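PDB 4R82: oxidoreductase from Streptomyces globisporus, which uses NADH to reduce FAD, supplying freely diffusing FADH2 to the monooxygenase SgcC and the halogenase SgcC3 in biosynthesis of the enediyne antibiotic C-1027. Local coordinates for residues Gly28-Val34 / Met165-Gly169; Pro60-Val66 / Thr147-Val153; Phe110-Trp115 / Pro124-Gly128; Gly128-His132 / Thr157-Glu163. The contacts are given in a common frame with arbitrary orientation. Residue numbers count along the deposited sequence, not the author numbering.

Interaction 1. Residues Gly28-Val34 / Met165-Gly169; sequences GDFPTGV and MLFSG. With NAD (nicotinamide-adenine-dinucleotide), chain C; FAD (flavin-adenine dinucleotide), chain K; ACT (acetate ion), chain G.
Here the flavin and nicotinamide dinucleotide pocket of a flavin reductase-like domain gets part of its wall: the loop 28-34, which turns at G28 and D29 and is extended from F30, runs antiparallel to the short strand 166-168. The two share a single bridge, T32 with F167, a hydrogen-bonded pair with CA atoms 5.4 Å apart. Starting at M165 (a selenomethionine), CG packs 4.0 Å from V34 CB, and a water links M165 O (2.8 Å) to V34 N (3.0 Å). L166 CA lies 3.4 Å from T32 O; beyond CB the side chain packs on P31 of the second subunit. F167 N donates to T32 O at 2.8 Å and F167 O accepts from T32 N at 3.0 Å. With chi1 t, the F167 ring leaves the loop for the ligands: FAD C7M lies over one face, 3.7 Å from CE2, and NAD C3B is 3.8 Å from CE2. T32, chi1 p, turns OG1 onto G33 O at 2.8 Å, near the edge of that ring. S168, chi1 t, receives a proton at OG from a water 3.1 Å away that also donates to D29 O at 2.7 Å; OG itself donates to an acetate, at 2.6 Å from OXT. G169, at positive phi (62°), closes the pairing where its N donates to G28 O at 2.8 Å.

Interaction 2. Residues Pro60-Val66 / Thr147-Val153; sequences PLVLICV and TIFLGEV. With FAD (flavin-adenine dinucleotide), chain K.
Seven main-chain hydrogen bonds join P60-V66 to T147-V153, two antiparallel strands whose axes approach to 4.7 Å with directions 151° apart. V62, I64 and V66 form the hydrogen-bonded pairs with G151, F149 and T147 (CA-CA 5.4-5.5 Å); L61, L63 and C65 form the non-hydrogen-bonded pairs with E152, L150 and I148 (CA-CA 4.4-4.5 Å). In the first set both N and O are satisfied: V62 N to G151 O 3.0 Å and G151 N to V62 O 2.9 Å; I64 N to F149 O 3.0 Å and F149 N to I64 O 2.8 Å; V66 N to T147 O and T147 N to V66 O, each 2.9 Å. V153 N adds a bond to P60 O at 2.8 Å. These strands are neighbours in the large antiparallel sheet of the flavin reductase-like fold, so the intervening residues bond outward: L61 and L63 to V55 and T53, I148 and L150 to strand 131-143. C65 gives its N to S51 OG and its O to the flavin, FAD N3 donating at 2.9 Å; V66 CA lies 3.4 Å from FAD O2. T147 OG1 is bonded to H73 NE2. On one face L61 CD1 meets L150 CD2 (4.0 Å) and C65 SG meets I148 CG1 (4.0 Å). On the other, F149 (chi1 m, chi2 88°) sets CE1 3.8 Å from V66 CB, and V62 CG1 touches V153 CG2 at 3.9 Å.

Interaction 3. Residues Phe110-Trp115 / Pro124-Gly128; sequences FDTVDW and PLIAG
P124 wedges its ring, C-gamma exo, between F110, in the loop before strand 115-117, and W115, the first residue of that strand. F110 (chi1 m, chi2 -87°) points at the other segment and offers a ring face: P124 CG sits 3.8 Å from the F110 ring centroid, 13° off the normal, a CH-pi contact. W115, with chi1 p at 56° and chi2 -87°, brings CE3 to 3.6 Å from P124 CB. I126, m at both chi angles, tucks CD1 near the plane of the F110 ring, 4.2 Å from F110 CE1, while its CG2 meets V113 CG2 (V113 chi1 p) at 3.6 Å. The backbones pair antiparallel through W115 and I126, a non-hydrogen-bonded pair with CA atoms 4.6 Å apart; W115 CA lies 3.1 Å from L125 O. Beyond it A127 N donates to D114 O at 2.9 Å, and a water bridges D114 O (3.3 Å) and A127 O (2.8 Å). D114 CB and A127 CB are 3.7 Å apart. The result is the base of the two-stranded hairpin 115-117/124-126, packed beside the main sheet: F110 rests on T38 and I126 on V36 of strand 35-39, and L125 lies against H132 and E134 of strand 131-143.

Interaction 4. Residues Gly128-His132 / Thr157-Glu163; sequences GAVAH and TRWPARE
V130, R162 and H132 carry much of this contact, with W159 close behind. V130, chi1 t, lies where the chain enters its strand; CG1 packs 3.6 Å from R162 O and CG2 3.6 Å from E163 C, while V130 O accepts from W159 N at 2.9 Å. R162 ends a type I turn, W159-R162, closed by R162 N to W159 O at 3.0 Å. Its CA-to-CB bond points toward the other segment, and the extended side chain (chi1 m, chi2 and chi3 t) brings NH2 to A129 O, donating at 2.9 Å, with G128 C over the guanidinium face, 3.2 Å from NH2. A water accepts from both R162 NH1 and G128 N, each at 3.0 Å; G128 has positive phi, 88°. H132 forms the hydrogen-bonded pair with T157 (CA-CA 5.3 Å): H132 N to T157 O 2.8 Å, T157 N to H132 O 2.9 Å. A131 and R158 make the non-hydrogen-bonded pair, with CA atoms 4.2 Å apart. With chi1 m, H132 presents a ring face to the edge of W159, a T-shaped pair with the six-membered ring (centroids 5.0 Å, planes 72°), and NE2 bonds I126 O. The R158 side chain leads away to salt bridges with D29 and E13 of the second subunit. This is the open end of the antiparallel beta hairpin 131-143/146-158, where T157 and R158 also pair with a strand of the second subunit and the sheet continues across the dimer interface.

In the fold
From the N terminus, the loop 28-34 waits longest for its partner: interaction 1 closes only at 165-169, and the other three contacts nest inside that span. The next segment to find a partner is on strand 61-67, which pairs with strand 146-158 in interaction 2; that loop encloses interaction 3, the short local closure at 110-115/124-128. Interaction 4 starts at G128, where interaction 3 ends; the small hairpin and the main sheet meet there, touching through I126 and H132. Interactions 2 and 4 cross, using the two sides of strand 146-158, towards strands 61-67 and 131-143. Interactions 1 and 2 both touch FAD, with centres about 19 Å apart, and interactions 1, 2 and 4 all reach the second subunit.

Interaction 1. Residues Gly28-Val34 / Met165-Gly169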
# COMPACT_ATOMS: atom_id res chain seq x y z
N GLY A 28 5.98 9.61 -1.21
CA GLY A 28 5.08 9.97 -2.30
C GLY A 28 5.47 9.36 -3.63
O GLY A 28 4.68 9.38 -4.59
N ASP A 29 6.69 8.83 -3.71
CA ASP A 29 7.16 8.22 -4.95
C ASP A 29 6.49 6.87 -5.25
O ASP A 29 6.46 6.44 -6.40
CB ASP A 29 8.69 8.05 -4.96
CG ASP A 29 9.42 9.35 -5.13
OD1 ASP A 29 8.90 10.26 -5.82
OD2 ASP A 29 10.53 9.45 -4.58
N PHE A 30 5.95 6.21 -4.23
CA PHE A 30 5.19 4.99 -4.45
C PHE A 30 3.72 5.35 -4.61
O PHE A 30 3.08 5.81 -3.66
CB PHE A 30 5.37 4.02 -3.29
CG PHE A 30 4.64 2.71 -3.47
CD1 PHE A 30 5.17 1.72 -4.30
CD2 PHE A 30 3.44 2.48 -2.82
CE1 PHE A 30 4.51 0.51 -4.47
CE2 PHE A 30 2.77 1.27 -2.99
CZ PHE A 30 3.31 0.29 -3.82
N PRO A 31 3.16 5.12 -5.81
CA PRO A 31 1.77 5.49 -6.10
C PRO A 31 0.80 4.57 -5.40
O PRO A 31 1.10 3.39 -5.21
CB PRO A 31 1.64 5.25 -7.62
CG PRO A 31 3.03 5.01 -8.13
CD PRO A 31 3.84 4.52 -6.98
N THR A 32 -0.35 5.10 -4.99
CA THR A 32 -1.39 4.27 -4.40
C THR A 32 -2.77 4.73 -4.86
O THR A 32 -2.91 5.81 -5.44
CB THR A 32 -1.39 4.36 -2.86
OG1 THR A 32 -1.80 5.67 -2.47
CG2 THR A 32 -0.00 4.09 -2.27
N GLY A 33 -3.78 3.92 -4.57
CA GLY A 33 -5.14 4.40 -4.61
C GLY A 33 -5.45 5.22 -3.37
O GLY A 33 -4.55 5.57 -2.59
N VAL A 34 -6.73 5.54 -3.19
CA VAL A 34 -7.17 6.31 -2.03
C VAL A 34 -8.43 5.65 -1.51
O VAL A 34 -9.31 5.31 -2.30
CB VAL A 34 -7.50 7.76 -2.43
CG1 VAL A 34 -7.88 8.57 -1.20
CG2 VAL A 34 -6.33 8.41 -3.15
N MSE A 165 -9.22 6.07 -8.09
CA MSE A 165 -8.42 7.28 -8.22
C MSE A 165 -7.01 6.96 -7.74
O MSE A 165 -6.79 5.92 -7.11
CB MSE A 165 -9.04 8.45 -7.44
CG MSE A 165 -9.22 8.22 -5.96
SE MSE A 165 -9.95 9.81 -5.06
CE MSE A 165 -8.63 11.10 -5.61
N LEU A 166 -6.07 7.84 -8.04
CA LEU A 166 -4.66 7.65 -7.70
C LEU A 166 -4.14 8.82 -6.88
O LEU A 166 -4.65 9.94 -6.99
CB LEU A 166 -3.82 7.52 -8.97
CG LEU A 166 -4.24 6.36 -9.87
CD1 LEU A 166 -3.54 6.43 -11.21
CD2 LEU A 166 -3.89 5.07 -9.16
N PHE A 167 -3.13 8.54 -6.06
CA PHE A 167 -2.43 9.54 -5.25
C PHE A 167 -0.94 9.24 -5.42
O PHE A 167 -0.47 8.14 -5.10
CB PHE A 167 -2.86 9.36 -3.79
CG PHE A 167 -2.25 10.34 -2.82
CD1 PHE A 167 -2.32 11.71 -3.05
CD2 PHE A 167 -1.65 9.89 -1.65
CE1 PHE A 167 -1.77 12.61 -2.14
CE2 PHE A 167 -1.10 10.79 -0.74
CZ PHE A 167 -1.17 12.14 -0.99
N SER A 168 -0.20 10.22 -5.92
CA SER A 168 1.22 10.01 -6.17
C SER A 168 1.91 11.36 -6.19
O SER A 168 1.37 12.33 -6.72
CB SER A 168 1.42 9.27 -7.51
OG SER A 168 2.80 9.05 -7.78
N GLY A 169 3.09 11.43 -5.58
CA GLY A 169 3.83 12.68 -5.56
C GLY A 169 3.07 13.77 -4.83
O GLY A 169 3.27 14.97 -5.10
PA NAD C . 2.07 14.75 1.14
O1A NAD C . 0.97 14.86 2.20
O2A NAD C . 1.67 15.55 -0.08
O5B NAD C . 2.16 13.24 0.71
C5B NAD C . 3.34 12.60 0.37
C4B NAD C . 3.54 11.28 0.99
O4B NAD C . 3.79 11.47 2.35
C3B NAD C . 2.34 10.44 0.88
O3B NAD C . 2.74 9.12 0.68
C2B NAD C . 1.70 10.56 2.18
O2B NAD C . 0.88 9.48 2.46
C1B NAD C . 2.85 10.62 3.08
N9A NAD C . 2.57 11.23 4.38
C8A NAD C . 2.15 12.49 4.62
N7A NAD C . 2.01 12.70 5.94
C5A NAD C . 2.34 11.55 6.56
C6A NAD C . 2.39 11.15 7.90
N6A NAD C . 2.05 12.02 8.91
N1A NAD C . 2.78 9.90 8.19
C2A NAD C . 3.11 9.02 7.23
N3A NAD C . 3.09 9.37 5.94
C4A NAD C . 2.70 10.62 5.58
O3 NAD C . 3.42 15.32 1.71
N1 FAD K . -3.93 9.45 7.75
C2 FAD K . -3.59 8.28 8.29
O2 FAD K . -3.50 8.18 9.67
N3 FAD K . -3.35 7.19 7.57
C4 FAD K . -3.43 7.25 6.23
O4 FAD K . -3.18 6.12 5.47
C4X FAD K . -3.76 8.48 5.60
N5 FAD K . -3.82 8.54 4.23
C5X FAD K . -4.17 9.73 3.65
C6 FAD K . -4.25 9.78 2.24
C7 FAD K . -4.59 11.00 1.63
C7M FAD K . -4.68 11.09 0.09
C8 FAD K . -4.86 12.13 2.41
C8M FAD K . -5.24 13.43 1.72
C9 FAD K . -4.79 12.07 3.81
C9A FAD K . -4.44 10.85 4.44
N10 FAD K . -4.37 10.79 5.82
C10 FAD K . -4.02 9.59 6.39
C1' FAD K . -4.63 11.94 6.68
C2' FAD K . -6.04 11.99 7.23
O2' FAD K . -6.94 11.72 6.17
C3' FAD K . -6.33 13.40 7.72
O3' FAD K . -5.98 14.32 6.70
C4' FAD K . -5.48 13.75 8.90
O4' FAD K . -5.44 12.64 9.76
C5' FAD K . -5.97 15.03 9.62
O5' FAD K . -7.18 14.84 10.37
P FAD K . -7.39 13.59 11.41
O1P FAD K . -8.30 13.98 12.57
O2P FAD K . -6.03 13.19 11.95
O3P FAD K . -8.01 12.44 10.66
C ACT G . 4.59 11.10 -9.44
O ACT G . 5.61 11.70 -9.86
OXT ACT G . 4.50 10.95 -8.21
CH3 ACT G . 3.53 10.59 -10.37
O HOH W 1 5.53 7.76 -8.62
O HOH W 2 1.75 8.15 -2.88
O HOH W 3 -8.37 4.36 -5.37

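Interaction 2. Residues Pro60-Val66 / Thr147-Val153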
# COMPACT_ATOMS: atom_id res chain seq x y z
N PRO A 60 -8.48 -14.10 4.98
CA PRO A 60 -8.50 -12.92 4.12
C PRO A 60 -8.23 -11.67 4.96
O PRO A 60 -9.11 -11.24 5.72
CB PRO A 60 -9.92 -12.91 3.55
CG PRO A 60 -10.74 -13.70 4.54
CD PRO A 60 -9.82 -14.71 5.14
N LEU A 61 -7.03 -11.11 4.83
CA LEU A 61 -6.62 -10.00 5.69
C LEU A 61 -6.18 -8.77 4.91
O LEU A 61 -5.57 -8.89 3.84
CB LEU A 61 -5.46 -10.40 6.61
CG LEU A 61 -5.60 -11.63 7.50
CD1 LEU A 61 -4.30 -11.83 8.28
CD2 LEU A 61 -6.78 -11.45 8.45
N VAL A 62 -6.47 -7.60 5.47
CA VAL A 62 -5.96 -6.31 4.97
C VAL A 62 -5.44 -5.53 6.15
O VAL A 62 -5.71 -5.89 7.30
CB VAL A 62 -7.06 -5.48 4.27
CG1 VAL A 62 -7.66 -6.27 3.13
CG2 VAL A 62 -8.16 -5.07 5.27
N LEU A 63 -4.68 -4.47 5.88
CA LEU A 63 -4.27 -3.60 6.97
C LEU A 63 -4.43 -2.14 6.59
O LEU A 63 -4.49 -1.80 5.41
CB LEU A 63 -2.84 -3.91 7.46
CG LEU A 63 -1.62 -3.65 6.56
CD1 LEU A 63 -1.25 -2.17 6.51
CD2 LEU A 63 -0.44 -4.49 7.06
N ILE A 64 -4.53 -1.30 7.62
CA ILE A 64 -4.42 0.14 7.46
C ILE A 64 -3.48 0.67 8.54
O ILE A 64 -3.33 0.06 9.61
CB ILE A 64 -5.79 0.85 7.56
CG1 ILE A 64 -6.49 0.47 8.87
CG2 ILE A 64 -6.67 0.50 6.37
CD1 ILE A 64 -7.85 1.18 9.04
N CYS A 65 -2.85 1.81 8.27
CA CYS A 65 -1.98 2.45 9.25
C CYS A 65 -2.61 3.78 9.58
O CYS A 65 -2.89 4.57 8.67
CB CYS A 65 -0.60 2.70 8.65
SG CYS A 65 0.21 1.18 8.09
N VAL A 66 -2.82 4.04 10.87
CA VAL A 66 -3.56 5.22 11.31
C VAL A 66 -2.75 5.97 12.35
O VAL A 66 -2.30 5.38 13.35
CB VAL A 66 -4.94 4.83 11.89
CG1 VAL A 66 -5.69 6.06 12.37
CG2 VAL A 66 -5.76 4.11 10.83
N THR A 147 -0.49 3.31 14.32
CA THR A 147 -0.83 1.95 14.70
C THR A 147 -1.28 1.23 13.44
O THR A 147 -1.97 1.80 12.59
CB THR A 147 -1.96 1.92 15.72
OG1 THR A 147 -1.54 2.56 16.93
CG2 THR A 147 -2.36 0.47 16.04
N ILE A 148 -0.83 -0.02 13.29
CA ILE A 148 -1.20 -0.85 12.16
C ILE A 148 -2.39 -1.69 12.60
O ILE A 148 -2.28 -2.45 13.55
CB ILE A 148 -0.03 -1.77 11.79
CG1 ILE A 148 1.19 -0.92 11.39
CG2 ILE A 148 -0.40 -2.72 10.65
CD1 ILE A 148 2.49 -1.72 11.27
N PHE A 149 -3.53 -1.52 11.92
CA PHE A 149 -4.73 -2.30 12.25
C PHE A 149 -4.89 -3.37 11.20
O PHE A 149 -5.07 -3.07 10.02
CB PHE A 149 -5.97 -1.39 12.25
CG PHE A 149 -5.99 -0.38 13.35
CD1 PHE A 149 -5.40 0.87 13.19
CD2 PHE A 149 -6.61 -0.67 14.56
CE1 PHE A 149 -5.42 1.81 14.21
CE2 PHE A 149 -6.63 0.27 15.59
CZ PHE A 149 -6.03 1.51 15.42
N LEU A 150 -4.83 -4.62 11.64
CA LEU A 150 -4.98 -5.76 10.74
C LEU A 150 -6.41 -6.25 10.87
O LEU A 150 -6.87 -6.58 11.98
CB LEU A 150 -4.01 -6.87 11.16
CG LEU A 150 -3.90 -8.13 10.29
CD1 LEU A 150 -3.31 -7.79 8.94
CD2 LEU A 150 -3.05 -9.19 10.99
N GLY A 151 -7.14 -6.27 9.76
CA GLY A 151 -8.53 -6.68 9.79
C GLY A 151 -8.79 -7.88 8.92
O GLY A 151 -8.14 -8.05 7.89
N GLU A 152 -9.73 -8.72 9.34
CA GLU A 152 -10.16 -9.85 8.52
C GLU A 152 -11.38 -9.41 7.71
O GLU A 152 -12.33 -8.86 8.26
CB GLU A 152 -10.46 -11.08 9.37
CG GLU A 152 -10.94 -12.26 8.52
CD GLU A 152 -11.07 -13.55 9.29
OE1 GLU A 152 -10.62 -13.60 10.45
OE2 GLU A 152 -11.63 -14.52 8.73
N VAL A 153 -11.35 -9.66 6.40
CA VAL A 153 -12.43 -9.26 5.51
C VAL A 153 -13.64 -10.16 5.76
O VAL A 153 -13.54 -11.39 5.60
CB VAL A 153 -12.02 -9.38 4.03
CG1 VAL A 153 -13.17 -8.95 3.12
CG2 VAL A 153 -10.77 -8.52 3.76
N1 FAD K . -3.93 9.45 7.75
C2 FAD K . -3.59 8.28 8.29
O2 FAD K . -3.50 8.18 9.67
N3 FAD K . -3.35 7.19 7.57
C4 FAD K . -3.43 7.25 6.23
O4 FAD K . -3.18 6.12 5.47
C4X FAD K . -3.76 8.48 5.60
N5 FAD K . -3.82 8.54 4.23
C5X FAD K . -4.17 9.73 3.65
C6 FAD K . -4.25 9.78 2.24
C7 FAD K . -4.59 11.00 1.63
C7M FAD K . -4.68 11.09 0.09
C8 FAD K . -4.86 12.13 2.41
C8M FAD K . -5.24 13.43 1.72
C9 FAD K . -4.79 12.07 3.81
C9A FAD K . -4.44 10.85 4.44
N10 FAD K . -4.37 10.79 5.82
C10 FAD K . -4.02 9.59 6.39
C1' FAD K . -4.63 11.94 6.68
C2' FAD K . -6.04 11.99 7.23
O2' FAD K . -6.94 11.72 6.17
C3' FAD K . -6.33 13.40 7.72
O3' FAD K . -5.98 14.32 6.70
C4' FAD K . -5.48 13.75 8.90
O4' FAD K . -5.44 12.64 9.76
C5' FAD K . -5.97 15.03 9.62
O5' FAD K . -7.18 14.84 10.37
P FAD K . -7.39 13.59 11.41
O1P FAD K . -8.30 13.98 12.57
O2P FAD K . -6.03 13.19 11.95
O3P FAD K . -8.01 12.44 10.66

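Interaction 3. Residues Phe110-Trp115 / Pro124-Gly128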
# COMPACT_ATOMS: atom_id res chain seq x y z
N PHE A 110 -21.00 13.10 7.32
CA PHE A 110 -21.48 12.31 6.19
C PHE A 110 -22.64 12.94 5.39
O PHE A 110 -23.16 12.31 4.47
CB PHE A 110 -21.90 10.92 6.67
CG PHE A 110 -20.76 10.05 7.09
CD1 PHE A 110 -20.08 9.28 6.15
CD2 PHE A 110 -20.36 9.99 8.42
CE1 PHE A 110 -19.02 8.46 6.53
CE2 PHE A 110 -19.30 9.17 8.81
CZ PHE A 110 -18.64 8.41 7.86
N ASP A 111 -23.06 14.16 5.74
CA ASP A 111 -24.18 14.77 5.01
C ASP A 111 -23.79 15.40 3.67
O ASP A 111 -24.65 15.89 2.93
CB ASP A 111 -24.96 15.75 5.90
CG ASP A 111 -24.09 16.82 6.51
OD1 ASP A 111 -23.02 17.14 5.94
OD2 ASP A 111 -24.47 17.36 7.58
N THR A 112 -22.50 15.38 3.36
CA THR A 112 -21.97 15.90 2.10
C THR A 112 -21.92 14.80 1.04
O THR A 112 -22.00 15.06 -0.16
CB THR A 112 -20.56 16.50 2.33
OG1 THR A 112 -20.69 17.85 2.77
CG2 THR A 112 -19.70 16.46 1.06
N VAL A 113 -21.84 13.56 1.51
CA VAL A 113 -21.61 12.42 0.64
C VAL A 113 -22.82 11.49 0.64
O VAL A 113 -23.60 11.46 1.60
CB VAL A 113 -20.33 11.67 1.10
CG1 VAL A 113 -20.53 11.07 2.48
CG2 VAL A 113 -19.93 10.61 0.11
N ASP A 114 -23.00 10.75 -0.45
CA ASP A 114 -23.98 9.68 -0.48
C ASP A 114 -23.33 8.45 0.14
O ASP A 114 -22.15 8.16 -0.13
CB ASP A 114 -24.43 9.40 -1.92
CG ASP A 114 -25.53 10.33 -2.38
OD1 ASP A 114 -25.84 11.30 -1.65
OD2 ASP A 114 -26.09 10.09 -3.47
N TRP A 115 -24.07 7.74 0.99
CA TRP A 115 -23.53 6.54 1.62
C TRP A 115 -24.63 5.52 1.84
O TRP A 115 -25.82 5.85 1.83
CB TRP A 115 -22.84 6.89 2.95
CG TRP A 115 -23.72 7.61 3.92
CD1 TRP A 115 -23.91 8.96 4.01
CD2 TRP A 115 -24.52 7.02 4.95
NE1 TRP A 115 -24.79 9.25 5.02
CE2 TRP A 115 -25.18 8.08 5.62
CE3 TRP A 115 -24.74 5.71 5.38
CZ2 TRP A 115 -26.05 7.86 6.69
CZ3 TRP A 115 -25.62 5.50 6.44
CH2 TRP A 115 -26.25 6.56 7.08
N PRO A 124 -20.91 3.64 7.65
CA PRO A 124 -21.33 4.17 6.35
C PRO A 124 -20.35 3.77 5.26
O PRO A 124 -19.13 3.89 5.45
CB PRO A 124 -21.31 5.69 6.56
CG PRO A 124 -21.45 5.87 8.05
CD PRO A 124 -20.69 4.72 8.64
N LEU A 125 -20.85 3.27 4.14
CA LEU A 125 -19.98 2.89 3.03
C LEU A 125 -20.17 3.95 1.95
O LEU A 125 -21.30 4.33 1.67
CB LEU A 125 -20.41 1.52 2.48
CG LEU A 125 -20.50 0.41 3.52
CD1 LEU A 125 -21.03 -0.87 2.89
CD2 LEU A 125 -19.15 0.17 4.09
N ILE A 126 -19.08 4.45 1.38
CA ILE A 126 -19.19 5.60 0.48
C ILE A 126 -19.75 5.18 -0.88
O ILE A 126 -19.19 4.31 -1.55
CB ILE A 126 -17.83 6.31 0.29
CG1 ILE A 126 -17.19 6.63 1.65
CG2 ILE A 126 -18.01 7.59 -0.52
CD1 ILE A 126 -18.06 7.42 2.59
N ALA A 127 -20.86 5.80 -1.29
CA ALA A 127 -21.48 5.46 -2.57
C ALA A 127 -20.55 5.88 -3.70
O ALA A 127 -19.81 6.85 -3.56
CB ALA A 127 -22.84 6.15 -2.70
N GLY A 128 -20.58 5.14 -4.81
CA GLY A 128 -19.74 5.48 -5.94
C GLY A 128 -18.36 4.87 -5.91
O GLY A 128 -17.58 5.04 -6.85
O HOH W 4 -20.73 9.43 -2.79

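Interaction 4. Residues Gly128-His132 / Thr157-Glu163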
# COMPACT_ATOMS: atom_id res chain seq x y z
N GLY A 128 -20.58 5.14 -4.81
CA GLY A 128 -19.74 5.48 -5.94
C GLY A 128 -18.36 4.87 -5.91
O GLY A 128 -17.58 5.04 -6.85
N ALA A 129 -18.04 4.16 -4.83
CA ALA A 129 -16.73 3.55 -4.65
C ALA A 129 -16.49 2.37 -5.60
O ALA A 129 -17.44 1.73 -6.06
CB ALA A 129 -16.59 3.09 -3.20
N VAL A 130 -15.22 2.07 -5.86
CA VAL A 130 -14.87 0.91 -6.67
C VAL A 130 -15.25 -0.36 -5.91
O VAL A 130 -15.73 -1.35 -6.48
CB VAL A 130 -13.36 0.89 -6.99
CG1 VAL A 130 -13.03 -0.23 -7.95
CG2 VAL A 130 -12.95 2.21 -7.61
N ALA A 131 -15.04 -0.32 -4.60
CA ALA A 131 -15.32 -1.48 -3.75
C ALA A 131 -15.56 -1.07 -2.33
O ALA A 131 -15.06 -0.03 -1.88
CB ALA A 131 -14.17 -2.46 -3.82
N HIS A 132 -16.30 -1.92 -1.61
CA HIS A 132 -16.47 -1.79 -0.16
C HIS A 132 -15.97 -3.06 0.49
O HIS A 132 -16.28 -4.16 0.03
CB HIS A 132 -17.96 -1.65 0.20
CG HIS A 132 -18.61 -0.39 -0.30
ND1 HIS A 132 -19.95 -0.32 -0.59
CD2 HIS A 132 -18.10 0.85 -0.53
CE1 HIS A 132 -20.24 0.91 -1.00
NE2 HIS A 132 -19.14 1.63 -0.97
N THR A 157 -17.96 -5.96 -1.56
CA THR A 157 -18.77 -5.80 -2.76
C THR A 157 -17.97 -4.93 -3.71
O THR A 157 -17.25 -4.04 -3.26
CB THR A 157 -20.11 -5.11 -2.45
OG1 THR A 157 -20.92 -5.98 -1.63
CG2 THR A 157 -20.87 -4.81 -3.73
N ARG A 158 -18.06 -5.21 -5.01
CA ARG A 158 -17.30 -4.40 -5.96
C ARG A 158 -18.15 -4.04 -7.18
O ARG A 158 -19.13 -4.72 -7.49
CB ARG A 158 -16.00 -5.10 -6.37
CG ARG A 158 -16.20 -6.40 -7.10
CD ARG A 158 -14.86 -7.14 -7.29
NE ARG A 158 -13.96 -6.40 -8.18
CZ ARG A 158 -13.88 -6.59 -9.49
NH1 ARG A 158 -14.64 -7.50 -10.10
NH2 ARG A 158 -13.03 -5.86 -10.21
N TRP A 159 -17.77 -2.96 -7.85
CA TRP A 159 -18.45 -2.47 -9.05
C TRP A 159 -17.42 -2.51 -10.16
O TRP A 159 -16.61 -1.59 -10.30
CB TRP A 159 -18.98 -1.04 -8.83
CG TRP A 159 -20.20 -1.01 -7.95
CD1 TRP A 159 -21.50 -0.94 -8.36
CD2 TRP A 159 -20.23 -1.10 -6.52
NE1 TRP A 159 -22.34 -0.96 -7.27
CE2 TRP A 159 -21.59 -1.06 -6.13
CE3 TRP A 159 -19.25 -1.20 -5.53
CZ2 TRP A 159 -21.99 -1.13 -4.79
CZ3 TRP A 159 -19.65 -1.27 -4.19
CH2 TRP A 159 -21.01 -1.23 -3.84
N PRO A 160 -17.44 -3.58 -10.95
CA PRO A 160 -16.38 -3.81 -11.93
C PRO A 160 -16.20 -2.69 -12.96
O PRO A 160 -15.10 -2.54 -13.48
CB PRO A 160 -16.83 -5.09 -12.64
CG PRO A 160 -17.65 -5.80 -11.60
CD PRO A 160 -18.37 -4.72 -10.85
N ALA A 161 -17.24 -1.91 -13.24
CA ALA A 161 -17.12 -0.88 -14.26
C ALA A 161 -16.29 0.30 -13.77
O ALA A 161 -15.80 1.11 -14.58
CB ALA A 161 -18.50 -0.42 -14.72
N ARG A 162 -16.13 0.40 -12.45
CA ARG A 162 -15.42 1.54 -11.84
C ARG A 162 -13.92 1.29 -11.70
O ARG A 162 -13.48 0.15 -11.55
CB ARG A 162 -16.01 1.86 -10.47
CG ARG A 162 -17.47 2.33 -10.53
CD ARG A 162 -18.07 2.49 -9.13
NE ARG A 162 -19.48 2.89 -9.24
CZ ARG A 162 -20.37 2.84 -8.25
NH1 ARG A 162 -21.61 3.25 -8.47
NH2 ARG A 162 -20.03 2.38 -7.06
N GLU A 163 -13.15 2.38 -11.72
CA GLU A 163 -11.71 2.30 -11.60
C GLU A 163 -11.25 3.30 -10.54
O GLU A 163 -11.81 4.39 -10.44
CB GLU A 163 -11.12 2.67 -12.96
CG GLU A 163 -9.63 2.54 -13.10
CD GLU A 163 -9.24 2.40 -14.56
OE1 GLU A 163 -9.15 1.25 -15.03
OE2 GLU A 163 -9.05 3.43 -15.23
O HOH W 5 -20.38 2.04 -4.11
O HOH W 6 -22.77 3.24 -5.72